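Local coordinates for ferripyochelin binding protein (Pyrococcus horikoshii, PDB 1V67) that probably acts as a zinc-dependent carbonic anhydrase of the gamma class, interconverting carbon dioxide and bicarbonate, and also binds calcium, at residues A[17-22]-A[29-34]. Numbering follows the deposited sequence.
Sequences AFVDEN and VVLEEK
Val19 and Leu31 touch across a corner between two faces of a beta-helix, with Leu31 the buried member: each CB points toward the other segment, and the one apolar touch is between branch ends, Val19 CG2 lying 3.9 Å from Leu31 CD1. The two side chains pass at a slant. In Val19, CG1 stands anti to the backbone N (chi1 -174°), which leaves CG2 beside that nitrogen as the methyl that reaches the leucine. Leu31 also packs on Ile13 and Val52, in the strands flanking its own.

Nearer the corner the contact is between a methyl and backbone. Ala17 CB sits 3.8 Å from Glu32 O, and the two backbones run nearest at Ala17 and Lys34, whose CA atoms are 4.8 Å apart. Two backbone groups beside it bond outside the two segments: Glu32 O accepts from Thr35 OG1, and Lys34 N is bonded to Ser16 OG.

At the far end of 17-22, Asp20 closes an Asx turn, its OD2 accepting from Asn22 N at 3.0 Å. That N-H arrives on the anti side of the carboxylate, 33° out of its plane, while OD1 forms a salt bridge with Arg170.

Strand 18-19 pairs with 36-37 and strand 29-31 with 12-13 and 49-52, so the contact joins two sheets, with strand 18-19 on one coil and 29-31 on the next, near one end of the left-handed beta-helix built from hexapeptide repeats.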
loop_
_atom_site.group_PDB
_atom_site.type_symbol
_atom_site.label_atom_id
_atom_site.label_comp_id
_atom_site.label_asym_id
_atom_site.label_seq_id
_atom_site.Cartn_x
_atom_site.Cartn_y
_atom_site.Cartn_z
ATOM N N ALA A 17 -20.867 1.006 12.654
ATOM C CA ALA A 17 -19.666 0.833 11.852
ATOM C C ALA A 17 -18.692 1.960 12.166
ATOM O O ALA A 17 -19.100 3.071 12.513
ATOM C CB ALA A 17 -20.020 0.848 10.366
ATOM N N PHE A 18 -17.404 1.656 12.066
ATOM C CA PHE A 18 -16.363 2.640 12.302
ATOM C C PHE A 18 -15.666 2.934 10.973
ATOM O O PHE A 18 -15.300 2.020 10.232
ATOM C CB PHE A 18 -15.343 2.117 13.326
ATOM C CG PHE A 18 -14.084 2.944 13.392
ATOM C CD1 PHE A 18 -14.132 4.278 13.787
ATOM C CD2 PHE A 18 -12.854 2.397 13.040
ATOM C CE1 PHE A 18 -12.981 5.065 13.798
ATOM C CE2 PHE A 18 -11.698 3.177 13.048
ATOM C CZ PHE A 18 -11.760 4.509 13.438
ATOM N N VAL A 19 -15.506 4.214 10.669
ATOM C CA VAL A 19 -14.851 4.624 9.442
ATOM C C VAL A 19 -13.931 5.791 9.740
ATOM O O VAL A 19 -14.380 6.922 9.931
ATOM C CB VAL A 19 -15.867 5.063 8.364
ATOM C CG1 VAL A 19 -15.140 5.339 7.051
ATOM C CG2 VAL A 19 -16.919 3.982 8.160
ATOM N N ASP A 20 -12.638 5.503 9.782
ATOM C CA ASP A 20 -11.618 6.505 10.052
ATOM C C ASP A 20 -11.753 7.663 9.064
ATOM O O ASP A 20 -12.004 7.443 7.882
ATOM C CB ASP A 20 -10.238 5.866 9.908
ATOM C CG ASP A 20 -9.158 6.681 10.557
ATOM O OD1 ASP A 20 -8.966 6.528 11.782
ATOM O OD2 ASP A 20 -8.515 7.484 9.852
ATOM N N GLU A 21 -11.562 8.893 9.531
ATOM C CA GLU A 21 -11.692 10.053 8.645
ATOM C C GLU A 21 -10.592 10.132 7.587
ATOM O O GLU A 21 -10.684 10.906 6.627
ATOM C CB GLU A 21 -11.748 11.350 9.466
ATOM C CG GLU A 21 -10.764 11.438 10.602
ATOM C CD GLU A 21 -10.725 12.826 11.208
ATOM O OE1 GLU A 21 -11.805 13.428 11.401
ATOM O OE2 GLU A 21 -9.612 13.314 11.494
ATOM N N ASN A 22 -9.566 9.300 7.769
ATOM C CA ASN A 22 -8.424 9.228 6.858
ATOM C C ASN A 22 -8.652 8.106 5.832
ATOM O O ASN A 22 -7.866 7.926 4.901
ATOM C CB ASN A 22 -7.115 9.003 7.646
ATOM C CG ASN A 22 -6.894 10.043 8.751
ATOM O OD1 ASN A 22 -6.847 9.702 9.932
ATOM N ND2 ASN A 22 -6.750 11.306 8.367
ATOM N N VAL A 29 -21.304 1.542 -1.679
ATOM C CA VAL A 29 -20.539 0.717 -0.747
ATOM C C VAL A 29 -21.399 0.423 0.464
ATOM O O VAL A 29 -21.983 1.325 1.039
ATOM C CB VAL A 29 -19.257 1.443 -0.285
ATOM C CG1 VAL A 29 -18.421 0.533 0.609
ATOM C CG2 VAL A 29 -18.459 1.863 -1.492
ATOM N N VAL A 30 -21.471 -0.838 0.865
ATOM C CA VAL A 30 -22.267 -1.200 2.026
ATOM C C VAL A 30 -21.389 -1.694 3.159
ATOM O O VAL A 30 -20.581 -2.599 2.979
ATOM C CB VAL A 30 -23.301 -2.302 1.706
ATOM C CG1 VAL A 30 -24.184 -2.523 2.896
ATOM C CG2 VAL A 30 -24.125 -1.918 0.485
ATOM N N LEU A 31 -21.572 -1.099 4.331
ATOM C CA LEU A 31 -20.824 -1.471 5.522
ATOM C C LEU A 31 -21.786 -1.888 6.621
ATOM O O LEU A 31 -22.471 -1.049 7.198
ATOM C CB LEU A 31 -19.981 -0.291 5.993
ATOM C CG LEU A 31 -18.813 0.084 5.087
ATOM C CD1 LEU A 31 -18.057 1.239 5.707
ATOM C CD2 LEU A 31 -17.903 -1.118 4.906
ATOM N N GLU A 32 -21.837 -3.181 6.911
ATOM C CA GLU A 32 -22.731 -3.705 7.935
ATOM C C GLU A 32 -22.316 -3.349 9.365
ATOM O O GLU A 32 -21.356 -2.626 9.607
ATOM C CB GLU A 32 -22.821 -5.226 7.803
ATOM C CG GLU A 32 -23.401 -5.691 6.471
ATOM C CD GLU A 32 -24.751 -6.363 6.626
ATOM O OE1 GLU A 32 -24.817 -7.463 7.222
ATOM O OE2 GLU A 32 -25.752 -5.782 6.160
ATOM N N GLU A 33 -23.084 -3.877 10.307
ATOM C CA GLU A 33 -22.892 -3.662 11.739
ATOM C C GLU A 33 -21.511 -4.029 12.267
ATOM O O GLU A 33 -20.892 -4.977 11.797
ATOM C CB GLU A 33 -23.944 -4.444 12.540
ATOM C CG GLU A 33 -23.598 -4.604 14.000
ATOM C CD GLU A 33 -24.664 -5.365 14.784
ATOM O OE1 GLU A 33 -25.690 -5.785 14.191
ATOM O OE2 GLU A 33 -24.476 -5.540 16.008
ATOM N N LYS A 34 -21.072 -3.285 13.281
ATOM C CA LYS A 34 -19.789 -3.482 13.941
ATOM C C LYS A 34 -18.637 -3.792 12.979
ATOM O O LYS A 34 -17.783 -4.626 13.289
ATOM C CB LYS A 34 -19.876 -4.599 15.011
ATOM C CG LYS A 34 -20.897 -4.406 16.159
ATOM C CD LYS A 34 -20.733 -3.084 16.907
ATOM C CE LYS A 34 -21.622 -2.975 18.159
ATOM N NZ LYS A 34 -21.110 -3.725 19.346
#